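Local coordinates for putative fructose-bisphosphate aldolase (Coccidioides immitis, PDB 3PM6), which is a putative member of the class II aldolase family, built on a TIM-barrel fold that holds a zinc ion, at residues K11-L16 / G144-A149; A54-F59 / I85-D90; I97-A102 / V137-A142. All coordinates share one frame; numbering follows the deposited sequence.

Contact 1. Residues K11-L16 / G144-A149; sequences KSNRAL and GIATEA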
loop_
_atom_site.group_PDB
_atom_site.type_symbol
_atom_site.label_atom_id
_atom_site.label_comp_id
_atom_site.label_asym_id
_atom_site.label_seq_id
_atom_site.Cartn_x
_atom_site.Cartn_y
_atom_site.Cartn_z
ATOM N N LYS A 11 -20.552 11.701 -16.574
ATOM C CA LYS A 11 -20.912 10.783 -17.677
ATOM C C LYS A 11 -19.875 9.675 -17.846
ATOM O O LYS A 11 -20.227 8.545 -18.171
ATOM C CB LYS A 11 -21.114 11.531 -19.010
ATOM N N SER A 12 -18.608 10.019 -17.610
ATOM C CA SER A 12 -17.491 9.075 -17.632
ATOM C C SER A 12 -17.053 8.528 -16.242
ATOM O O SER A 12 -15.957 7.960 -16.112
ATOM C CB SER A 12 -16.302 9.747 -18.309
ATOM O OG SER A 12 -15.144 8.930 -18.261
ATOM N N ASN A 13 -17.890 8.697 -15.218
ATOM C CA ASN A 13 -17.584 8.142 -13.892
ATOM C C ASN A 13 -17.643 6.612 -13.833
ATOM O O ASN A 13 -18.647 6.019 -14.242
ATOM C CB ASN A 13 -18.494 8.708 -12.809
ATOM C CG ASN A 13 -18.063 8.272 -11.438
ATOM O OD1 ASN A 13 -18.468 7.212 -10.978
ATOM N ND2 ASN A 13 -17.182 9.048 -10.807
ATOM N N ARG A 14 -16.579 6.003 -13.296
ATOM C CA ARG A 14 -16.435 4.537 -13.253
ATOM C C ARG A 14 -17.269 3.819 -12.160
ATOM O O ARG A 14 -17.545 2.620 -12.284
ATOM C CB ARG A 14 -14.950 4.136 -13.082
ATOM C CG ARG A 14 -14.047 4.253 -14.328
ATOM C CD ARG A 14 -12.594 3.852 -13.994
ATOM N NE ARG A 14 -12.459 2.414 -13.681
ATOM C CZ ARG A 14 -11.975 1.912 -12.541
ATOM N NH1 ARG A 14 -11.554 2.708 -11.548
ATOM N NH2 ARG A 14 -11.915 0.602 -12.380
ATOM N N ALA A 15 -17.625 4.526 -11.086
ATOM C CA ALA A 15 -18.355 3.909 -9.962
ATOM C C ALA A 15 -19.853 3.764 -10.248
ATOM O O ALA A 15 -20.459 2.748 -9.918
ATOM C CB ALA A 15 -18.128 4.707 -8.671
ATOM N N LEU A 16 -20.449 4.771 -10.886
ATOM C CA LEU A 16 -21.907 4.773 -11.148
ATOM C C LEU A 16 -22.467 3.503 -11.807
ATOM O O LEU A 16 -23.469 2.943 -11.330
ATOM C CB LEU A 16 -22.329 6.025 -11.940
ATOM C CG LEU A 16 -22.120 7.395 -11.286
ATOM C CD1 LEU A 16 -22.746 8.460 -12.147
ATOM C CD2 LEU A 16 -22.701 7.430 -9.861
ATOM N N GLY A 144 -15.445 15.180 -11.511
ATOM C CA GLY A 144 -15.754 13.852 -12.025
ATOM C C GLY A 144 -16.158 12.818 -10.977
ATOM O O GLY A 144 -16.267 11.633 -11.287
ATOM N N ILE A 145 -16.419 13.265 -9.746
ATOM C CA ILE A 145 -16.526 12.339 -8.610
ATOM C C ILE A 145 -17.980 12.114 -8.165
ATOM O O ILE A 145 -18.693 13.062 -7.911
ATOM C CB ILE A 145 -15.647 12.847 -7.446
ATOM C CG1 ILE A 145 -14.171 12.905 -7.894
ATOM C CG2 ILE A 145 -15.854 11.996 -6.174
ATOM C CD1 ILE A 145 -13.228 13.610 -6.869
ATOM N N ALA A 146 -18.404 10.853 -8.119
ATOM C CA ALA A 146 -19.718 10.480 -7.635
ATOM C C ALA A 146 -19.783 10.571 -6.089
ATOM O O ALA A 146 -18.747 10.581 -5.417
ATOM C CB ALA A 146 -20.035 9.072 -8.091
ATOM N N THR A 147 -20.981 10.652 -5.520
ATOM C CA THR A 147 -21.106 10.948 -4.082
ATOM C C THR A 147 -22.197 10.157 -3.396
ATOM O O THR A 147 -23.180 9.775 -4.011
ATOM C CB THR A 147 -21.365 12.444 -3.770
ATOM O OG1 THR A 147 -22.578 12.846 -4.370
ATOM C CG2 THR A 147 -20.258 13.338 -4.256
ATOM N N GLU A 148 -21.999 9.927 -2.115
ATOM C CA GLU A 148 -22.949 9.201 -1.271
ATOM C C GLU A 148 -23.149 10.119 -0.101
ATOM O O GLU A 148 -22.199 10.757 0.326
ATOM C CB GLU A 148 -22.323 7.886 -0.810
ATOM C CG GLU A 148 -23.104 7.091 0.231
ATOM C CD GLU A 148 -22.382 5.804 0.630
ATOM O OE1 GLU A 148 -21.791 5.131 -0.255
ATOM O OE2 GLU A 148 -22.390 5.469 1.836
ATOM N N ALA A 149 -24.370 10.171 0.420
ATOM C CA ALA A 149 -24.686 10.951 1.589
ATOM C C ALA A 149 -25.564 10.151 2.526
ATOM O O ALA A 149 -26.114 9.111 2.144
ATOM C CB ALA A 149 -25.366 12.252 1.187
#

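Contact 2. Residues A54-F59 / I85-D90; sequences AMILLF and ITLHLD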
loop_
_atom_site.group_PDB
_atom_site.type_symbol
_atom_site.label_atom_id
_atom_site.label_comp_id
_atom_site.label_asym_id
_atom_site.label_seq_id
_atom_site.Cartn_x
_atom_site.Cartn_y
_atom_site.Cartn_z
ATOM N N ALA A 54 -16.303 -5.035 -7.350
ATOM C CA ALA A 54 -16.019 -4.707 -5.947
ATOM C C ALA A 54 -15.703 -3.247 -5.842
ATOM O O ALA A 54 -15.529 -2.586 -6.837
ATOM C CB ALA A 54 -14.813 -5.538 -5.384
ATOM N N MET A 55 -15.645 -2.738 -4.620
ATOM C CA MET A 55 -15.140 -1.404 -4.399
ATOM C C MET A 55 -14.142 -1.483 -3.271
ATOM O O MET A 55 -14.328 -2.232 -2.301
ATOM C CB MET A 55 -16.279 -0.424 -4.060
ATOM C CG MET A 55 -17.187 -0.094 -5.231
ATOM S SD MET A 55 -18.538 1.079 -4.771
ATOM C CE MET A 55 -19.217 1.354 -6.421
ATOM N N ILE A 56 -13.083 -0.710 -3.394
ATOM C CA ILE A 56 -12.103 -0.607 -2.315
ATOM C C ILE A 56 -12.479 0.694 -1.556
ATOM O O ILE A 56 -12.601 1.763 -2.169
ATOM C CB ILE A 56 -10.641 -0.547 -2.889
ATOM C CG1 ILE A 56 -10.269 -1.836 -3.651
ATOM C CG2 ILE A 56 -9.613 -0.195 -1.818
ATOM C CD1 ILE A 56 -8.952 -1.742 -4.361
ATOM N N LEU A 57 -12.700 0.584 -0.242
ATOM C CA LEU A 57 -13.004 1.762 0.561
ATOM C C LEU A 57 -11.823 2.192 1.408
ATOM O O LEU A 57 -11.222 1.376 2.085
ATOM C CB LEU A 57 -14.247 1.520 1.440
ATOM C CG LEU A 57 -15.576 1.776 0.729
ATOM C CD1 LEU A 57 -15.698 0.872 -0.556
ATOM C CD2 LEU A 57 -16.738 1.497 1.661
ATOM N N LEU A 58 -11.474 3.474 1.371
ATOM C CA LEU A 58 -10.453 3.994 2.273
ATOM C C LEU A 58 -11.112 4.996 3.219
ATOM O O LEU A 58 -12.120 5.600 2.850
ATOM C CB LEU A 58 -9.315 4.651 1.478
ATOM C CG LEU A 58 -8.415 3.708 0.655
ATOM C CD1 LEU A 58 -7.546 4.587 -0.217
ATOM C CD2 LEU A 58 -7.511 2.817 1.577
ATOM N N PHE A 59 -10.568 5.158 4.442
ATOM C CA PHE A 59 -11.050 6.190 5.366
ATOM C C PHE A 59 -10.199 7.444 5.199
ATOM O O PHE A 59 -9.130 7.383 4.554
ATOM C CB PHE A 59 -11.012 5.708 6.826
ATOM C CG PHE A 59 -11.927 4.565 7.102
ATOM C CD1 PHE A 59 -13.303 4.657 6.839
ATOM C CD2 PHE A 59 -11.436 3.379 7.603
ATOM C CE1 PHE A 59 -14.147 3.578 7.072
ATOM C CE2 PHE A 59 -12.309 2.303 7.853
ATOM C CZ PHE A 59 -13.652 2.418 7.589
ATOM N N ILE A 85 -13.600 -2.763 -10.549
ATOM C CA ILE A 85 -13.347 -2.345 -9.177
ATOM C C ILE A 85 -13.060 -0.833 -9.141
ATOM O O ILE A 85 -12.198 -0.347 -9.877
ATOM C CB ILE A 85 -12.146 -3.089 -8.569
ATOM C CG1 ILE A 85 -12.241 -4.592 -8.801
ATOM C CG2 ILE A 85 -12.064 -2.799 -7.074
ATOM C CD1 ILE A 85 -10.979 -5.336 -8.375
ATOM N N THR A 86 -13.757 -0.097 -8.267
ATOM C CA THR A 86 -13.518 1.339 -8.136
ATOM C C THR A 86 -13.179 1.702 -6.708
ATOM O O THR A 86 -13.323 0.880 -5.808
ATOM C CB THR A 86 -14.736 2.167 -8.618
ATOM O OG1 THR A 86 -15.853 1.914 -7.765
ATOM C CG2 THR A 86 -15.105 1.790 -10.104
ATOM N N LEU A 87 -12.767 2.953 -6.511
ATOM C CA LEU A 87 -12.225 3.434 -5.255
ATOM C C LEU A 87 -13.131 4.502 -4.591
ATOM O O LEU A 87 -13.532 5.463 -5.225
ATOM C CB LEU A 87 -10.812 3.973 -5.484
ATOM C CG LEU A 87 -10.089 4.527 -4.264
ATOM C CD1 LEU A 87 -9.895 3.459 -3.185
ATOM C CD2 LEU A 87 -8.742 5.101 -4.716
ATOM N N HIS A 88 -13.424 4.310 -3.314
ATOM C CA HIS A 88 -14.431 5.105 -2.616
ATOM C C HIS A 88 -13.839 5.605 -1.319
ATOM O O HIS A 88 -13.247 4.825 -0.559
ATOM C CB HIS A 88 -15.616 4.189 -2.320
ATOM C CG HIS A 88 -16.775 4.864 -1.660
ATOM N ND1 HIS A 88 -17.572 5.785 -2.309
ATOM C CD2 HIS A 88 -17.303 4.709 -0.421
ATOM C CE1 HIS A 88 -18.543 6.165 -1.494
ATOM N NE2 HIS A 88 -18.416 5.504 -0.353
ATOM N N LEU A 89 -13.973 6.899 -1.059
ATOM C CA LEU A 89 -13.678 7.429 0.284
ATOM C C LEU A 89 -14.880 7.293 1.197
ATOM O O LEU A 89 -15.898 7.975 1.025
ATOM C CB LEU A 89 -13.213 8.889 0.231
ATOM C CG LEU A 89 -12.711 9.581 1.514
ATOM C CD1 LEU A 89 -11.454 8.933 2.171
ATOM C CD2 LEU A 89 -12.472 11.079 1.225
ATOM N N ASP A 90 -14.772 6.422 2.200
ATOM C CA ASP A 90 -15.922 6.189 3.107
ATOM C C ASP A 90 -15.868 7.171 4.281
ATOM O O ASP A 90 -14.772 7.590 4.688
ATOM C CB ASP A 90 -15.850 4.725 3.581
ATOM C CG ASP A 90 -17.079 4.254 4.333
ATOM O OD1 ASP A 90 -18.195 4.831 4.191
ATOM O OD2 ASP A 90 -16.909 3.274 5.098
#

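Contact 3. Residues I97-A102 / V137-A142; sequences IIKRAA and VAYCNA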
loop_
_atom_site.group_PDB
_atom_site.type_symbol
_atom_site.label_atom_id
_atom_site.label_comp_id
_atom_site.label_asym_id
_atom_site.label_seq_id
_atom_site.Cartn_x
_atom_site.Cartn_y
_atom_site.Cartn_z
ATOM N N ILE A 97 -11.367 17.774 4.362
ATOM C CA ILE A 97 -10.792 16.515 3.886
ATOM C C ILE A 97 -11.412 16.046 2.570
ATOM O O ILE A 97 -10.768 15.385 1.757
ATOM C CB ILE A 97 -10.920 15.419 4.954
ATOM C CG1 ILE A 97 -9.777 15.572 5.964
ATOM C CG2 ILE A 97 -10.762 14.056 4.331
ATOM C CD1 ILE A 97 -9.927 16.695 6.958
ATOM N N ILE A 98 -12.678 16.361 2.381
ATOM C CA ILE A 98 -13.387 15.948 1.174
ATOM C C ILE A 98 -12.767 16.685 -0.029
ATOM O O ILE A 98 -12.408 16.073 -1.041
ATOM C CB ILE A 98 -14.910 16.188 1.358
ATOM C CG1 ILE A 98 -15.453 15.131 2.340
ATOM C CG2 ILE A 98 -15.677 16.153 0.023
ATOM C CD1 ILE A 98 -16.880 15.360 2.827
ATOM N N LYS A 99 -12.595 17.990 0.106
ATOM C CA LYS A 99 -12.006 18.791 -0.968
ATOM C C LYS A 99 -10.579 18.333 -1.208
ATOM O O LYS A 99 -10.159 18.231 -2.343
ATOM C CB LYS A 99 -11.996 20.257 -0.598
ATOM C CG LYS A 99 -13.328 20.813 -0.383
ATOM C CD LYS A 99 -13.173 21.983 0.580
ATOM C CE LYS A 99 -14.468 22.694 0.700
ATOM N NZ LYS A 99 -14.856 23.164 -0.644
ATOM N N ARG A 100 -9.849 18.028 -0.137
ATOM C CA ARG A 100 -8.478 17.569 -0.287
ATOM C C ARG A 100 -8.446 16.242 -1.060
ATOM O O ARG A 100 -7.635 16.054 -1.995
ATOM C CB ARG A 100 -7.805 17.430 1.076
ATOM C CG ARG A 100 -6.332 16.982 1.002
ATOM C CD ARG A 100 -5.784 16.523 2.374
ATOM N NE ARG A 100 -4.417 16.016 2.242
ATOM C CZ ARG A 100 -3.595 15.759 3.260
ATOM N NH1 ARG A 100 -2.375 15.313 3.021
ATOM N NH2 ARG A 100 -3.981 15.960 4.518
ATOM N N ALA A 101 -9.343 15.329 -0.699
ATOM C CA ALA A 101 -9.465 14.071 -1.461
ATOM C C ALA A 101 -9.908 14.309 -2.917
ATOM O O ALA A 101 -9.401 13.678 -3.827
ATOM C CB ALA A 101 -10.407 13.104 -0.761
ATOM N N ALA A 102 -10.865 15.202 -3.118
ATOM C CA ALA A 102 -11.446 15.446 -4.440
ATOM C C ALA A 102 -10.428 16.111 -5.397
ATOM O O ALA A 102 -10.480 15.886 -6.607
ATOM C CB ALA A 102 -12.708 16.292 -4.324
ATOM N N VAL A 137 -21.151 18.130 -2.788
ATOM C CA VAL A 137 -21.491 17.368 -3.970
ATOM C C VAL A 137 -21.088 18.165 -5.223
ATOM O O VAL A 137 -20.525 17.605 -6.175
ATOM C CB VAL A 137 -23.000 17.046 -4.008
ATOM C CG1 VAL A 137 -23.444 16.663 -5.422
ATOM C CG2 VAL A 137 -23.332 15.936 -2.984
ATOM N N ALA A 138 -21.371 19.468 -5.220
ATOM C CA ALA A 138 -20.976 20.334 -6.339
ATOM C C ALA A 138 -19.465 20.248 -6.554
ATOM O O ALA A 138 -18.989 20.021 -7.672
ATOM C CB ALA A 138 -21.410 21.806 -6.069
ATOM N N TYR A 139 -18.717 20.377 -5.456
ATOM C CA TYR A 139 -17.268 20.354 -5.521
ATOM C C TYR A 139 -16.726 19.027 -6.076
ATOM O O TYR A 139 -15.794 19.016 -6.892
ATOM C CB TYR A 139 -16.690 20.659 -4.141
ATOM C CG TYR A 139 -15.223 21.003 -4.137
ATOM C CD1 TYR A 139 -14.789 22.355 -4.101
ATOM C CD2 TYR A 139 -14.258 19.988 -4.162
ATOM C CE1 TYR A 139 -13.395 22.670 -4.093
ATOM C CE2 TYR A 139 -12.885 20.278 -4.149
ATOM C CZ TYR A 139 -12.454 21.618 -4.111
ATOM O OH TYR A 139 -11.088 21.874 -4.102
ATOM N N CYS A 140 -17.301 17.915 -5.632
ATOM C CA CYS A 140 -16.908 16.599 -6.118
ATOM C C CYS A 140 -17.296 16.391 -7.602
ATOM O O CYS A 140 -16.534 15.837 -8.396
ATOM C CB CYS A 140 -17.569 15.520 -5.251
ATOM S SG CYS A 140 -16.964 15.443 -3.535
ATOM N N ASN A 141 -18.524 16.767 -7.939
ATOM C CA ASN A 141 -19.053 16.598 -9.287
ATOM C C ASN A 141 -18.195 17.364 -10.321
ATOM O O ASN A 141 -17.809 16.804 -11.352
ATOM C CB ASN A 141 -20.501 17.086 -9.351
ATOM C CG ASN A 141 -21.485 16.114 -8.723
ATOM O OD1 ASN A 141 -21.104 15.059 -8.188
ATOM N ND2 ASN A 141 -22.777 16.460 -8.796
ATOM N N ALA A 142 -17.874 18.618 -10.011
ATOM C CA ALA A 142 -16.922 19.419 -10.812
ATOM C C ALA A 142 -15.663 18.642 -11.176
ATOM O O ALA A 142 -15.036 18.949 -12.183
ATOM C CB ALA A 142 -16.538 20.701 -10.089
#

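Contact 1. Residues K11-L16 / G144-A149
Asn13 meets Gly144 and Ala146 where the segment leading into helix 16-24 passes the start of strand 146-149, at the N-terminal end of a TIM-barrel strand. The hydrogen bonds centre on the amide of Asn13. Its ND2 donates to Gly144 O at 2.8 Å, with an N-H...O angle of 157°; the oxygen lies almost in the amide plane and the donor lies in the carbonyl plane. ND2 also bonds to Asp115 O, so this buried NH2 group serves two backbone carbonyls. Chi1 (-173°) sets CG anti to the backbone N, on the side of 144-149; from there ND2 bonds to Gly144 O and OD1 caps the turn before the helix. Asn13 OD1 accepts from Leu16 N, in the carbonyl plane at 3.1 Å, and from Ala15 N, which sits above that plane at 2.8 Å. Asparagine suits the place because one flat group both accepts from its own turn and donates to another segment. Farther along the strand, Glu148 pairs with Lys247 and with His227, a zinc ligand.

The acceptor Gly144 O belongs to a helix-ending turn. Gly144, with positive phi, is the C-prime residue of a Schellman motif ending helix 126-141; a CB here would be jammed against the preceding carbonyl oxygen.

Van der Waals packing is small. The Ala146 methyl lies over one face of the Asn13 amide, CB being 3.8 Å from Asn13 OD1. The apolar pair comes from the helix start, where Leu16 brings one branch to the same methyl, CD2 being 3.6 Å from Ala146 CB.

Contact 2. Residues A54-F59 / I85-D90
Ile56 and Leu58 exchange backbone hydrogen bonds with Thr86, His88 and Asp90, joining two neighbouring parallel strands of the TIM barrel. Ile56 N donates to Thr86 O at 2.9 Å, and His88 N returns a bond of the same length to Ile56 O; Leu58 repeats the pattern with His88 O and Asp90 N. The opening bond, Thr86 N to Ala54 O, is weak at 3.4 Å. The strand segments cross at -26°, in keeping with the twist of a barrel.

Side chains alternate between two faces. Ile56, Leu58, Ile85, Leu87 and Leu89 share the apolar face, which meets helix 37-49 through Ile56 and Ile85. Leu87 CG lies anti to the backbone N (chi1 180°), and its CD1 sits 3.9 Å from both Ile56 CG2 and Leu58 CD1; a branched aliphatic residue suits the place because one methyl can touch both neighbours across the strand pair.

Met55, Leu57, Thr86 and His88 occupy the other face, turned to the barrel interior, where Lys247 and Asn249 approach from strand 245-250. The extended Met55 chain runs beside Thr86, CG being 3.5 Å from Thr86 OG1. Leu57 stands alongside His88 and places CG at the edge of the imidazole, 3.6 Å from His88 CD2.

At the C-terminal end, where TIM barrels carry their active sites, the Asp90 side chain lies about 4 Å from the zinc ion, whose ligands are His91, His196 and His227. Leu57 CD2 packs 3.9 Å from Asp90 CG. Phe59 also flanks the carboxylate, its CE1 3.4 Å from Asp90 OD2, and the ring itself meets Tyr35. Deeper in the barrel, Ser116 of the next strand, 116-119, holds one ring nitrogen: His88 ND1 is hydrogen-bonded to Ser116 OG.

Contact 3. Residues I97-A102 / V137-A142
Tyr139 lays its ring against Lys99, and this pair dominates the meeting of helices 95-103 and 126-141. The two side chains cross at about a right angle. Lys99 CG sits over the ring centre, 3.8 Å from the centroid of Tyr139 and only 10° off the normal, a CH-pi contact. Beyond it the lysine chain bends at its last torsion (chi4 -59°), setting NZ beyond the rim, off the CD1-CE1 side of the ring. The resulting cation-pi contact is off-centre: Lys99 NZ is 4.1 Å from the Tyr139 centroid and 3.6 Å from Tyr139 CD1. A long chain with a charged end thus suits a partly exposed ring, CB and CG packing on it while the ammonium stays near the rim. The phenol oxygen is hydrogen-bonded to Asp103, and Arg143 makes a second cation-pi contact with Tyr139.

Ala102 meets the ring differently. Its CB lies at the edge, near the ring plane, 4.0 Å from Tyr139 CE2; alanine suits the place, where Ala102 CA is 5.8 Å from Cys140 CA. Inward, Cys140 SG is 3.8 Å from Ile98 CG2, a compact apolar contact on the side facing strand 116-119, where Ile117 touches Ala102 and Cys140.

The helix segments run nearly parallel, 9° apart with axes 9.8 Å from each other, as expected for successive helices in the outer layer of a TIM barrel.

In the fold
The contacts sample the sheet (contact 2), the helix layer (contact 3) and the N-terminal segment (contact 1) of one TIM barrel. The centres of contact 1 and contact 2 lie about 12 Å apart. Contact 3 has its centre about 11 Å from that of contact 1. Between the centres of contact 2 and contact 3 the distance is about 15 Å. Along the chain, contacts 2 and 3 follow one another inside the loop closed by contact 1. Arg14 NH2 reaches Ile85 O, Ile145 CD1 packs on Ala102, and Leu89 meets Ala101. Strand 85-92 leads into helix 95-103 and helix 126-141 into strand 146-149, so the contacts join successive strand and helix units, with the zinc site at the C-terminal ends of the strands.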